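Local coordinates for protein beta-methylmalyl-CoA dehydratase (Chloroflexus aurantiacus, PDB 4E3E) that catalyses the reversible dehydration of (2R,3S)-beta-methylmalyl-CoA to mesaconyl-CoA in the glyoxylate assimilation cycle, at residues V68-F73 with V139-R144; V72-T76 with L105-S109; F52-L56 with T179-Y185; F44-S48 with L58-D64; D209-E215 with F284-Y290. The contacts are given in a common frame with arbitrary orientation. Residues are numbered along the deposited sequence.

Contact 1 (V68-F73 with V139-R144)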
# COMPACT_ATOMS: atom_id res chain seq x y z
N VAL A 68 -8.21 14.06 3.14
CA VAL A 68 -8.07 15.18 4.07
C VAL A 68 -8.91 14.95 5.34
O VAL A 68 -8.42 15.09 6.48
CB VAL A 68 -8.45 16.53 3.43
CG1 VAL A 68 -8.48 17.64 4.49
CG2 VAL A 68 -7.48 16.90 2.31
N PHE A 69 -10.18 14.61 5.15
CA PHE A 69 -11.07 14.37 6.29
C PHE A 69 -10.56 13.29 7.26
O PHE A 69 -10.48 13.54 8.48
CB PHE A 69 -12.49 14.10 5.82
CG PHE A 69 -13.44 13.75 6.92
CD1 PHE A 69 -14.09 14.75 7.64
CD2 PHE A 69 -13.68 12.43 7.24
CE1 PHE A 69 -14.97 14.43 8.66
CE2 PHE A 69 -14.57 12.10 8.26
CZ PHE A 69 -15.21 13.11 8.98
N HIS A 70 -10.21 12.10 6.74
CA HIS A 70 -9.74 10.99 7.59
C HIS A 70 -8.46 11.29 8.33
O HIS A 70 -8.27 10.86 9.46
CB HIS A 70 -9.60 9.71 6.79
CG HIS A 70 -10.88 9.27 6.12
ND1 HIS A 70 -12.07 9.32 6.75
CD2 HIS A 70 -11.13 8.77 4.85
CE1 HIS A 70 -13.04 8.87 5.93
NE2 HIS A 70 -12.46 8.53 4.76
N ILE A 71 -7.57 12.04 7.70
CA ILE A 71 -6.34 12.45 8.37
C ILE A 71 -6.61 13.43 9.52
O ILE A 71 -6.09 13.23 10.63
CB ILE A 71 -5.30 12.97 7.35
CG1 ILE A 71 -4.78 11.77 6.54
CG2 ILE A 71 -4.15 13.68 8.07
CD1 ILE A 71 -3.94 12.14 5.34
N VAL A 72 -7.41 14.47 9.27
CA VAL A 72 -7.83 15.43 10.31
C VAL A 72 -8.54 14.68 11.45
O VAL A 72 -8.20 14.83 12.64
CB VAL A 72 -8.69 16.57 9.72
CG1 VAL A 72 -9.37 17.39 10.82
CG2 VAL A 72 -7.81 17.51 8.87
N PHE A 73 -9.51 13.85 11.08
CA PHE A 73 -10.23 13.00 12.06
C PHE A 73 -9.28 12.11 12.85
O PHE A 73 -9.35 12.06 14.09
CB PHE A 73 -11.31 12.18 11.34
CG PHE A 73 -12.16 11.32 12.25
CD1 PHE A 73 -11.69 10.12 12.77
CD2 PHE A 73 -13.49 11.68 12.52
CE1 PHE A 73 -12.51 9.31 13.57
CE2 PHE A 73 -14.31 10.88 13.30
CZ PHE A 73 -13.82 9.69 13.84
N VAL A 139 -8.27 24.07 6.28
CA VAL A 139 -8.55 23.22 5.13
C VAL A 139 -9.83 22.44 5.40
O VAL A 139 -10.50 21.97 4.47
CB VAL A 139 -7.36 22.26 4.80
CG1 VAL A 139 -6.09 23.09 4.52
CG2 VAL A 139 -7.15 21.25 5.92
N LEU A 140 -10.18 22.34 6.68
CA LEU A 140 -11.38 21.64 7.10
C LEU A 140 -11.72 22.00 8.53
O LEU A 140 -10.84 22.05 9.40
CB LEU A 140 -11.17 20.13 7.00
CG LEU A 140 -12.26 19.21 7.56
CD1 LEU A 140 -13.56 19.38 6.78
CD2 LEU A 140 -11.79 17.75 7.54
N GLU A 141 -13.00 22.26 8.77
CA GLU A 141 -13.55 22.31 10.12
C GLU A 141 -14.87 21.54 10.16
O GLU A 141 -15.59 21.49 9.17
CB GLU A 141 -13.73 23.75 10.60
CG GLU A 141 -14.74 24.56 9.79
CD GLU A 141 -14.96 25.95 10.34
OE1 GLU A 141 -14.97 26.12 11.57
OE2 GLU A 141 -15.11 26.89 9.54
N TYR A 142 -15.18 20.93 11.30
CA TYR A 142 -16.45 20.22 11.45
C TYR A 142 -16.75 20.05 12.94
O TYR A 142 -15.88 20.27 13.80
CB TYR A 142 -16.42 18.85 10.75
CG TYR A 142 -15.37 17.91 11.30
CD1 TYR A 142 -15.60 17.18 12.47
CD2 TYR A 142 -14.13 17.77 10.67
CE1 TYR A 142 -14.63 16.33 13.00
CE2 TYR A 142 -13.15 16.93 11.19
CZ TYR A 142 -13.41 16.21 12.35
OH TYR A 142 -12.45 15.38 12.89
N ILE A 143 -17.99 19.66 13.22
CA ILE A 143 -18.40 19.30 14.56
C ILE A 143 -18.70 17.82 14.53
O ILE A 143 -19.29 17.31 13.58
CB ILE A 143 -19.65 20.09 14.99
CG1 ILE A 143 -19.30 21.58 15.18
CG2 ILE A 143 -20.28 19.51 16.25
CD1 ILE A 143 -20.52 22.47 15.11
N ARG A 144 -18.28 17.10 15.56
CA ARG A 144 -18.73 15.73 15.72
C ARG A 144 -19.04 15.52 17.18
O ARG A 144 -18.56 16.26 18.05
CB ARG A 144 -17.70 14.71 15.17
CG ARG A 144 -16.51 14.36 16.07
CD ARG A 144 -15.72 13.23 15.43
NE ARG A 144 -14.41 12.97 16.04
CZ ARG A 144 -14.08 11.83 16.65
NH1 ARG A 144 -14.96 10.83 16.78
NH2 ARG A 144 -12.84 11.68 17.14

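Contact 2 (V72-T76 with L105-S109)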
# COMPACT_ATOMS: atom_id res chain seq x y z
N VAL A 72 -7.41 14.47 9.27
CA VAL A 72 -7.83 15.43 10.31
C VAL A 72 -8.54 14.68 11.45
O VAL A 72 -8.20 14.83 12.64
CB VAL A 72 -8.69 16.57 9.72
CG1 VAL A 72 -9.37 17.39 10.82
CG2 VAL A 72 -7.81 17.51 8.87
N PHE A 73 -9.51 13.85 11.08
CA PHE A 73 -10.23 13.00 12.06
C PHE A 73 -9.28 12.11 12.85
O PHE A 73 -9.35 12.06 14.09
CB PHE A 73 -11.31 12.18 11.34
CG PHE A 73 -12.16 11.32 12.25
CD1 PHE A 73 -11.69 10.12 12.77
CD2 PHE A 73 -13.49 11.68 12.52
CE1 PHE A 73 -12.51 9.31 13.57
CE2 PHE A 73 -14.31 10.88 13.30
CZ PHE A 73 -13.82 9.69 13.84
N GLY A 74 -8.40 11.39 12.15
CA GLY A 74 -7.45 10.49 12.80
C GLY A 74 -6.61 11.14 13.89
O GLY A 74 -6.41 10.55 14.95
N LYS A 75 -6.11 12.35 13.64
CA LYS A 75 -5.34 13.10 14.64
C LYS A 75 -6.09 13.32 15.96
O LYS A 75 -5.46 13.42 17.02
CB LYS A 75 -4.93 14.48 14.13
CG LYS A 75 -4.29 14.50 12.77
CD LYS A 75 -2.96 13.82 12.83
CE LYS A 75 -2.86 12.71 11.79
NZ LYS A 75 -1.60 12.08 12.22
N THR A 76 -7.41 13.41 15.88
CA THR A 76 -8.23 13.74 17.05
C THR A 76 -8.52 12.49 17.87
O THR A 76 -8.87 12.58 19.05
CB THR A 76 -9.60 14.39 16.68
OG1 THR A 76 -10.53 13.39 16.20
CG2 THR A 76 -9.42 15.49 15.66
N LEU A 105 -0.72 19.08 7.60
CA LEU A 105 -1.93 19.36 8.37
C LEU A 105 -1.71 19.13 9.87
O LEU A 105 -1.08 18.15 10.28
CB LEU A 105 -3.11 18.50 7.88
CG LEU A 105 -3.47 18.53 6.38
CD1 LEU A 105 -4.78 17.82 6.13
CD2 LEU A 105 -3.51 19.95 5.80
N SER A 106 -2.21 20.07 10.66
CA SER A 106 -2.32 19.87 12.11
C SER A 106 -3.75 20.17 12.55
O SER A 106 -4.47 20.94 11.90
CB SER A 106 -1.30 20.72 12.87
OG SER A 106 -1.11 21.96 12.24
N THR A 107 -4.15 19.55 13.65
CA THR A 107 -5.53 19.58 14.09
C THR A 107 -5.64 20.02 15.55
O THR A 107 -4.79 19.69 16.39
CB THR A 107 -6.22 18.22 13.84
OG1 THR A 107 -6.04 17.84 12.47
CG2 THR A 107 -7.74 18.30 14.12
N THR A 108 -6.68 20.80 15.84
CA THR A 108 -7.01 21.13 17.22
C THR A 108 -8.49 20.90 17.36
O THR A 108 -9.23 21.04 16.38
CB THR A 108 -6.71 22.60 17.55
OG1 THR A 108 -7.56 23.43 16.76
CG2 THR A 108 -5.26 22.95 17.23
N SER A 109 -8.92 20.54 18.57
CA SER A 109 -10.33 20.35 18.88
C SER A 109 -10.73 21.18 20.10
O SER A 109 -9.97 21.29 21.07
CB SER A 109 -10.66 18.88 19.15
OG SER A 109 -10.49 18.11 17.98

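Contact 3 (F52-L56 with T179-Y185)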
# COMPACT_ATOMS: atom_id res chain seq x y z
N PHE A 52 -5.63 17.31 -15.77
CA PHE A 52 -7.06 17.55 -15.65
C PHE A 52 -7.32 18.63 -14.60
O PHE A 52 -8.04 19.60 -14.86
CB PHE A 52 -7.80 16.25 -15.30
CG PHE A 52 -9.30 16.38 -15.29
CD1 PHE A 52 -9.98 16.80 -14.14
CD2 PHE A 52 -10.06 16.06 -16.44
CE1 PHE A 52 -11.36 16.92 -14.13
CE2 PHE A 52 -11.45 16.16 -16.42
CZ PHE A 52 -12.10 16.60 -15.27
N ALA A 53 -6.69 18.49 -13.43
CA ALA A 53 -6.83 19.47 -12.35
C ALA A 53 -6.32 20.84 -12.77
O ALA A 53 -6.96 21.88 -12.49
CB ALA A 53 -6.13 18.98 -11.09
N GLN A 54 -5.19 20.87 -13.49
CA GLN A 54 -4.64 22.15 -13.97
C GLN A 54 -5.53 22.85 -14.98
O GLN A 54 -5.58 24.08 -15.01
CB GLN A 54 -3.24 21.96 -14.53
CG GLN A 54 -2.22 21.73 -13.43
CD GLN A 54 -0.88 21.25 -13.95
OE1 GLN A 54 -0.77 20.78 -15.08
NE2 GLN A 54 0.14 21.35 -13.11
N SER A 55 -6.25 22.08 -15.80
CA SER A 55 -7.18 22.68 -16.77
C SER A 55 -8.35 23.36 -16.06
O SER A 55 -9.08 24.16 -16.65
CB SER A 55 -7.70 21.64 -17.76
OG SER A 55 -8.64 20.79 -17.11
N LEU A 56 -8.53 23.04 -14.78
CA LEU A 56 -9.55 23.69 -13.96
C LEU A 56 -8.96 24.81 -13.12
O LEU A 56 -9.66 25.41 -12.30
CB LEU A 56 -10.26 22.67 -13.07
CG LEU A 56 -10.88 21.49 -13.82
CD1 LEU A 56 -11.62 20.57 -12.86
CD2 LEU A 56 -11.79 21.94 -14.96
N THR A 179 -12.27 26.31 -11.57
CA THR A 179 -13.16 26.94 -12.54
C THR A 179 -13.31 26.03 -13.74
O THR A 179 -12.35 25.41 -14.18
CB THR A 179 -12.57 28.26 -13.04
OG1 THR A 179 -12.29 29.10 -11.91
CG2 THR A 179 -13.55 28.98 -13.95
N VAL A 180 -14.52 25.97 -14.28
CA VAL A 180 -14.82 25.11 -15.41
C VAL A 180 -15.24 25.95 -16.61
O VAL A 180 -16.03 26.88 -16.46
CB VAL A 180 -15.97 24.14 -15.08
CG1 VAL A 180 -16.30 23.27 -16.29
CG2 VAL A 180 -15.60 23.26 -13.91
N SER A 181 -14.72 25.64 -17.79
CA SER A 181 -15.36 26.12 -19.01
C SER A 181 -15.60 24.95 -19.93
O SER A 181 -14.79 24.02 -19.99
CB SER A 181 -14.56 27.22 -19.70
OG SER A 181 -13.28 26.77 -20.07
N ALA A 182 -16.74 24.99 -20.62
CA ALA A 182 -17.08 23.99 -21.63
C ALA A 182 -15.92 23.77 -22.60
O ALA A 182 -15.60 22.63 -22.94
CB ALA A 182 -18.33 24.43 -22.39
N ALA A 183 -15.28 24.86 -23.00
CA ALA A 183 -14.18 24.84 -23.96
C ALA A 183 -12.97 24.05 -23.45
O ALA A 183 -12.03 23.78 -24.20
CB ALA A 183 -13.76 26.26 -24.32
N ASN A 184 -13.01 23.65 -22.19
CA ASN A 184 -11.84 23.11 -21.51
C ASN A 184 -12.19 21.94 -20.60
O ASN A 184 -11.37 21.54 -19.76
CB ASN A 184 -11.19 24.23 -20.69
CG ASN A 184 -9.68 24.12 -20.63
OD1 ASN A 184 -9.03 23.71 -21.60
ND2 ASN A 184 -9.11 24.51 -19.50
N TYR A 185 -13.39 21.39 -20.75
CA TYR A 185 -13.83 20.27 -19.89
C TYR A 185 -14.10 19.00 -20.70
O TYR A 185 -15.10 18.91 -21.41
CB TYR A 185 -15.08 20.66 -19.08
CG TYR A 185 -15.38 19.70 -17.96
CD1 TYR A 185 -14.71 19.80 -16.74
CD2 TYR A 185 -16.33 18.68 -18.11
CE1 TYR A 185 -14.97 18.91 -15.71
CE2 TYR A 185 -16.60 17.80 -17.07
CZ TYR A 185 -15.91 17.92 -15.88
OH TYR A 185 -16.16 17.06 -14.84

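Contact 4 (F44-S48 with L58-D64)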
# COMPACT_ATOMS: atom_id res chain seq x y z
N PHE A 44 -12.59 9.45 -9.68
CA PHE A 44 -12.87 10.87 -9.94
C PHE A 44 -11.68 11.54 -10.59
O PHE A 44 -10.54 11.43 -10.11
CB PHE A 44 -13.32 11.60 -8.67
CG PHE A 44 -14.70 11.18 -8.24
CD1 PHE A 44 -15.83 11.73 -8.84
CD2 PHE A 44 -14.86 10.15 -7.30
CE1 PHE A 44 -17.10 11.31 -8.48
CE2 PHE A 44 -16.14 9.73 -6.93
CZ PHE A 44 -17.26 10.31 -7.52
N ALA A 45 -11.93 12.21 -11.71
CA ALA A 45 -10.83 12.67 -12.58
C ALA A 45 -9.96 13.74 -11.94
O ALA A 45 -8.75 13.81 -12.20
CB ALA A 45 -11.36 13.13 -13.94
N LEU A 46 -10.59 14.57 -11.11
CA LEU A 46 -9.89 15.68 -10.42
C LEU A 46 -8.67 15.18 -9.61
O LEU A 46 -7.61 15.79 -9.66
CB LEU A 46 -10.86 16.46 -9.50
CG LEU A 46 -10.28 17.71 -8.83
CD1 LEU A 46 -9.80 18.69 -9.90
CD2 LEU A 46 -11.27 18.36 -7.88
N THR A 47 -8.82 14.06 -8.89
CA THR A 47 -7.74 13.60 -8.03
C THR A 47 -6.73 12.70 -8.77
O THR A 47 -5.60 12.57 -8.33
CB THR A 47 -8.27 12.88 -6.80
OG1 THR A 47 -9.21 11.91 -7.24
CG2 THR A 47 -8.99 13.87 -5.83
N SER A 48 -7.13 12.12 -9.91
CA SER A 48 -6.29 11.15 -10.65
C SER A 48 -5.33 11.77 -11.64
O SER A 48 -4.32 11.16 -11.99
CB SER A 48 -7.13 10.12 -11.38
OG SER A 48 -7.61 9.16 -10.45
N LEU A 58 -6.26 24.63 -11.00
CA LEU A 58 -5.55 24.20 -9.79
C LEU A 58 -4.06 24.04 -10.07
O LEU A 58 -3.65 23.92 -11.24
CB LEU A 58 -6.13 22.86 -9.27
CG LEU A 58 -7.56 22.94 -8.73
CD1 LEU A 58 -8.05 21.58 -8.27
CD2 LEU A 58 -7.71 23.97 -7.61
N GLU A 59 -3.24 24.05 -9.04
CA GLU A 59 -1.80 23.88 -9.20
C GLU A 59 -1.43 22.52 -9.75
O GLU A 59 -0.53 22.39 -10.53
CB GLU A 59 -1.08 24.11 -7.89
CG GLU A 59 -1.33 25.45 -7.24
CD GLU A 59 -0.62 25.61 -5.92
OE1 GLU A 59 0.39 24.94 -5.70
OE2 GLU A 59 -1.06 26.43 -5.10
N ARG A 60 -2.13 21.50 -9.27
CA ARG A 60 -1.88 20.13 -9.63
C ARG A 60 -3.04 19.39 -9.03
O ARG A 60 -3.89 20.00 -8.48
CB ARG A 60 -0.57 19.65 -9.04
CG ARG A 60 -0.40 19.96 -7.58
CD ARG A 60 0.97 19.62 -7.05
NE ARG A 60 1.29 18.20 -7.10
CZ ARG A 60 2.46 17.70 -6.75
NH1 ARG A 60 2.68 16.41 -6.82
NH2 ARG A 60 3.41 18.49 -6.32
N ALA A 61 -3.09 18.09 -9.18
CA ALA A 61 -4.22 17.37 -8.65
C ALA A 61 -4.22 17.56 -7.16
O ALA A 61 -3.24 17.38 -6.52
CB ALA A 61 -4.11 15.90 -8.99
N PRO A 62 -5.36 17.91 -6.62
CA PRO A 62 -5.49 18.09 -5.16
C PRO A 62 -5.67 16.75 -4.44
O PRO A 62 -6.07 15.78 -5.06
CB PRO A 62 -6.78 18.90 -5.04
CG PRO A 62 -7.61 18.41 -6.20
CD PRO A 62 -6.63 18.19 -7.33
N ILE A 63 -5.37 16.72 -3.14
CA ILE A 63 -5.67 15.60 -2.27
C ILE A 63 -7.21 15.40 -2.21
O ILE A 63 -7.95 16.36 -2.08
CB ILE A 63 -5.10 15.85 -0.84
CG1 ILE A 63 -3.59 16.13 -0.86
CG2 ILE A 63 -5.39 14.67 0.10
CD1 ILE A 63 -2.75 15.08 -1.59
N ASP A 64 -7.67 14.15 -2.29
CA ASP A 64 -9.07 13.84 -2.12
C ASP A 64 -9.60 14.45 -0.80
O ASP A 64 -9.00 14.25 0.27
CB ASP A 64 -9.26 12.31 -2.07
CG ASP A 64 -10.72 11.89 -2.21
OD1 ASP A 64 -11.04 11.20 -3.21
OD2 ASP A 64 -11.55 12.23 -1.33
O HOH W 1 -4.83 13.41 -5.71
O HOH W 2 -11.16 11.10 -5.89

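Contact 5 (D209-E215 with F284-Y290)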
# COMPACT_ATOMS: atom_id res chain seq x y z
N ASP A 209 -22.32 -1.49 -8.16
CA ASP A 209 -21.18 -2.30 -7.73
C ASP A 209 -21.17 -2.61 -6.22
O ASP A 209 -21.57 -1.78 -5.40
CB ASP A 209 -19.85 -1.63 -8.12
CG ASP A 209 -19.72 -1.39 -9.61
OD1 ASP A 209 -20.37 -0.45 -10.15
OD2 ASP A 209 -18.94 -2.12 -10.26
N GLY A 210 -20.70 -3.80 -5.87
CA GLY A 210 -20.44 -4.15 -4.48
C GLY A 210 -18.98 -4.53 -4.28
O GLY A 210 -18.38 -5.17 -5.14
N VAL A 211 -18.40 -4.12 -3.14
CA VAL A 211 -17.00 -4.43 -2.84
C VAL A 211 -16.84 -5.02 -1.44
O VAL A 211 -17.42 -4.51 -0.46
CB VAL A 211 -16.05 -3.21 -3.03
CG1 VAL A 211 -16.05 -2.77 -4.49
CG2 VAL A 211 -16.40 -2.05 -2.09
N THR A 212 -16.06 -6.10 -1.36
CA THR A 212 -15.88 -6.81 -0.10
C THR A 212 -14.68 -6.26 0.68
O THR A 212 -13.61 -6.05 0.11
CB THR A 212 -15.74 -8.31 -0.35
OG1 THR A 212 -16.86 -8.75 -1.11
CG2 THR A 212 -15.68 -9.11 0.96
N ILE A 213 -14.89 -6.01 1.97
CA ILE A 213 -13.86 -5.49 2.88
C ILE A 213 -12.96 -6.61 3.38
O ILE A 213 -13.44 -7.62 3.88
CB ILE A 213 -14.50 -4.75 4.07
CG1 ILE A 213 -15.36 -3.58 3.56
CG2 ILE A 213 -13.46 -4.27 5.08
CD1 ILE A 213 -16.11 -2.84 4.65
N GLU A 214 -11.64 -6.41 3.25
CA GLU A 214 -10.66 -7.34 3.83
C GLU A 214 -10.08 -6.73 5.12
O GLU A 214 -10.04 -5.51 5.25
CB GLU A 214 -9.54 -7.65 2.81
CG GLU A 214 -10.00 -8.45 1.59
CD GLU A 214 -10.62 -9.80 1.98
OE1 GLU A 214 -10.02 -10.53 2.79
OE2 GLU A 214 -11.71 -10.15 1.46
N GLU A 215 -9.64 -7.56 6.06
CA GLU A 215 -9.03 -7.04 7.30
C GLU A 215 -7.82 -6.14 7.02
O GLU A 215 -7.71 -5.04 7.59
CB GLU A 215 -8.61 -8.16 8.25
CG GLU A 215 -9.76 -9.00 8.80
CD GLU A 215 -10.57 -8.30 9.89
OE1 GLU A 215 -10.35 -7.10 10.21
OE2 GLU A 215 -11.45 -8.96 10.44
N PHE A 284 -17.87 -4.98 8.97
CA PHE A 284 -16.85 -5.95 9.33
C PHE A 284 -16.18 -6.47 8.07
O PHE A 284 -16.78 -6.42 7.00
CB PHE A 284 -17.50 -7.12 10.05
CG PHE A 284 -18.30 -6.71 11.26
CD1 PHE A 284 -17.66 -6.40 12.46
CD2 PHE A 284 -19.69 -6.63 11.19
CE1 PHE A 284 -18.40 -6.02 13.57
CE2 PHE A 284 -20.43 -6.24 12.30
CZ PHE A 284 -19.78 -5.94 13.50
N ALA A 285 -14.93 -6.94 8.19
CA ALA A 285 -14.25 -7.63 7.08
C ALA A 285 -15.13 -8.78 6.66
O ALA A 285 -15.75 -9.42 7.52
CB ALA A 285 -12.89 -8.15 7.51
N GLY A 286 -15.25 -9.01 5.35
CA GLY A 286 -16.18 -10.02 4.84
C GLY A 286 -17.54 -9.48 4.42
O GLY A 286 -18.31 -10.17 3.73
N ASP A 287 -17.88 -8.28 4.87
CA ASP A 287 -19.08 -7.61 4.39
C ASP A 287 -18.85 -7.05 3.01
O ASP A 287 -17.78 -6.48 2.72
CB ASP A 287 -19.48 -6.48 5.34
CG ASP A 287 -20.03 -6.99 6.68
OD1 ASP A 287 -20.43 -8.17 6.78
OD2 ASP A 287 -20.08 -6.20 7.64
N THR A 288 -19.85 -7.18 2.14
CA THR A 288 -19.78 -6.51 0.83
C THR A 288 -20.60 -5.21 0.82
O THR A 288 -21.80 -5.23 1.07
CB THR A 288 -20.25 -7.46 -0.29
OG1 THR A 288 -19.47 -8.66 -0.21
CG2 THR A 288 -20.08 -6.84 -1.68
N ILE A 289 -19.94 -4.09 0.51
CA ILE A 289 -20.57 -2.79 0.60
C ILE A 289 -21.13 -2.38 -0.76
O ILE A 289 -20.42 -2.44 -1.79
CB ILE A 289 -19.57 -1.70 1.07
CG1 ILE A 289 -18.97 -2.03 2.46
CG2 ILE A 289 -20.24 -0.33 1.09
CD1 ILE A 289 -20.00 -2.44 3.53
N TYR A 290 -22.40 -1.96 -0.76
CA TYR A 290 -23.07 -1.36 -1.92
C TYR A 290 -23.51 0.03 -1.54
O TYR A 290 -23.58 0.37 -0.36
CB TYR A 290 -24.32 -2.15 -2.25
CG TYR A 290 -24.09 -3.55 -2.73
CD1 TYR A 290 -23.98 -4.61 -1.82
CD2 TYR A 290 -24.04 -3.83 -4.10
CE1 TYR A 290 -23.80 -5.92 -2.27
CE2 TYR A 290 -23.87 -5.13 -4.55
CZ TYR A 290 -23.75 -6.16 -3.64
OH TYR A 290 -23.58 -7.43 -4.11
O HOH W 3 -13.69 -7.36 10.75

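Contact 1 (V68-F73 with V139-R144)
Apolar packing accounts for most of the 416 Å² buried here. Helix residues Val68, Phe69, Val72 and Phe73 meet Val139, Leu140, Tyr142 and Arg144, whose CA-to-CB bonds all point toward the helix. Leu140 fits between successive turns: its CD2 is 3.8 Å from Phe69 CD1 and 4.0 Å from Val72 CB. Before it, Val68 CG1 lies 4.1 Å from Val139 CG2. Val139 and Leu140 both face Gly131 in a classic beta bulge, so two consecutive side chains can turn to the helix before the strand resumes alternating.

Across the segments the axes approach to 9.6 Å at 64°, with helix 65-80 lying obliquely over strand 138-149. This is the hot-dog fold, a long central helix wrapped by a curved antiparallel sheet, and the first of two such halves in this chain.

The aromatic contacts follow. Phe69 and Tyr142 have centroids 5.3 Å apart and planes at 50°, with Phe69 CE1 over the tyrosine face; Val72 CG1 is 3.8 Å from Tyr142 CE2. Tyr142 OH reaches to 3.4 Å from Phe73 CA.

A polar group ends the row. Arg144 NH2 lies over one face of the Phe73 ring, and the closest atoms are Phe73 CZ and Arg144 NH1, 3.4 Å apart; the guanidinium nitrogens hydrogen-bond to Asn87, a substrate-binding residue by similarity, and to Thr76 and Ser81.

Contact 2 (V72-T76 with L105-S109)
This is a buried helix-on-sheet contact of a hot-dog fold, in which helix 65-80 lies across strand 104-116. The short axes pass 7.9 Å apart at 53°, and the interface is modest, 244 Å². Strand alternation selects the participants: Leu105, Thr107 and Ser109 point toward the helix, whereas Ser106 and Thr108 point away, Ser106 packing on His189 of a second subunit.

Thr107 is central. Its CA is 6.1 Å from Val72 CA, the shortest such spacing, and its side chain touches three helix residues: OG1 is 3.7 Å from Val72 CG1 and 3.8 Å from Lys75 CG, while CG2 is 3.6 Å from Thr76 CG2. Thr107 OG1 has no polar partner in the model, consistent with these aliphatic neighbours. Farther back, Val72 CG2 meets Leu105 CD1 at 4.1 Å. The Lys75 amine leads away to Gln226 and the backbone of Thr24. At the other end Thr76 CG2 sits 3.7 Å from Ser109 OG, and Thr76 OG1 turns back on its own helix to donate to Phe73 O at 2.8 Å.

Contact 3 (F52-L56 with T179-Y185)
Leu56, just past the end of helix 50-55, is the knob of this interface: with 88 Å² covered, it enters a hollow lined by Val180 and Tyr185. Its CD2 stands 4.2 Å from Val180 CG2 and 4.0 Å from Tyr185 CD1, meeting the tyrosine at the ring edge. Beside it Phe52 supplies a second bump. The pair is offset edge-to-face, Phe52's edge toward the Tyr185 face, with centroids 5.7 Å apart, planes at 65° and Phe52 CZ 3.7 Å from Tyr185 CE1.

In the double hot-dog fold, segment 179-185 belongs to the long connection from the first half to the second, and here it is joined to the C-terminal end of helix 50-55 and the residue after it, in the first half. Val180 and Tyr185 also pack on Pro349 of strand 338-349.

Hydrogen bonds to backbone carbonyls of 52-56 tie the two segments beside this packing. Thr179 N donates to Leu56 O at 2.9 Å and a nearly straight 169°, and Leu56 CA approaches Thr179 O at 3.3 Å as a CA-H...O contact. Poorly ordered Asn184 adds a weak hydrogen bond, ND2 to Ser55 O, 2.9 Å at 116°.

Contact 4 (F44-S48 with L58-D64)
Phe44 occupies the N-cap position of the short helix 45-48, and its ring turns to partners elsewhere, in a cation-pi contact with Arg258 and edge-to-face with Phe262. Direct contact with 58-64 begins two residues on. Leu46 makes the apolar part: its CD1 is 3.8 Å from Leu58 CD1 and its CG 3.8 Å from Pro62 CG. The carbonyl of the same residue is roofed by carbon, Leu46 O lying 3.5 Å from Pro62 CD and 3.6 Å from Ala61 CB, and it has no polar partner in the model.

Thr47, 70 Å² of which is covered, follows the loop for several residues. Its CA is 5.2 Å from Ala61 CA, its O is 3.7 Å from Ala61 CB, and its CG2 lies 3.6 Å from Pro62 O and 3.7 Å from Asp64 CA. Two waters complete the join: one donates to Thr47 O (2.9 Å) and Pro62 O (2.8 Å), the other to Thr47 OG1 (2.5 Å) and Asp64 OD1 (2.7 Å). Ser48 points away and hydrogen-bonds Gln226 of the third subunit.

Pro62, Ile63 and Asp64 belong to the substrate-binding site by similarity, and Asp64 N-caps helix 65-80 through OD2 to Leu66 N. Apolar contacts and shared water, rather than direct polar bonds, therefore connect helix 45-48 to this probable substrate-binding loop.

Contact 5 (D209-E215 with F284-Y290)
Ile213, Ala285 and Ile289 give up the most surface, 85, 72 and 63 Å² of the 546 Å² total. Both backbone polar atoms of Ile213 bond to the turn: its N donates to Asp287 O (3.0 Å, 168°) and its O accepts from Gly286 N (2.7 Å, 166°). Its side chain goes to the interior, CD1 lying 3.7 Å from Ile289 CG1, and packs on Ile253 and Leu256 of helix 250-265.

Ala285 is the second residue of a type II turn, Phe284 to Asp287, closed by Asp287 N to Phe284 O (3.0 Å); Gly286 takes the positive phi (96°) of the third position. Ala285 CB touches Glu215 CD at 3.3 Å, and a water bridges Glu215 OE2 (2.8 Å) and Ala285 N (2.9 Å), while Glu215 OE1 hydrogen-bonds His218.

Ile289 anchors the strand register. With Val211 it forms an antiparallel hydrogen-bonded pair, Val211 N to Ile289 O at 3.0 Å and Ile289 N to Val211 O at 2.7 Å. Next comes the non-hydrogen-bonded pair Thr212-Thr288, whose OG1 atoms are 2.8 Å apart on the other face; Thr212 OG1 hydrogen-bonds with Leu235 N and Phe233 O of the third subunit. Gly210 lets Tyr290 close in, Gly210 CA lying 3.8 Å from the ring centroid in a CH-pi contact.

Strands 204-212 and 288-300 thus pair antiparallel at the edge of this chain's sheet around helix 250-265, as in the second hot-dog half of a double hot-dog hydratase.

How the contacts relate
Contacts 1 and 2 form one unit, with centres 7 Å apart and Val72 and Phe73 in common: both set helix 65-80 against the ten-stranded antiparallel sheet, and Arg144 NH2 reaches Thr76 OG1 at 3.0 Å. Contact 4 supplies the loop leading into that helix and touches contact 1 where Ile63 CG2 meets Val68 CG2 at 3.8 Å. Contacts 3 and 4, 12 Å between centres, interleave along the chain and meet through Gln54 NE2 and Glu59 O at 2.9 Å. Contact 5 comes last in sequence, with its centre 25 Å or more from the others, on the far half of the same sheet. One continuous sheet thus unites two hot-dog halves, while contact 3 places the connecting segment 179-185 against the end of helix 50-55.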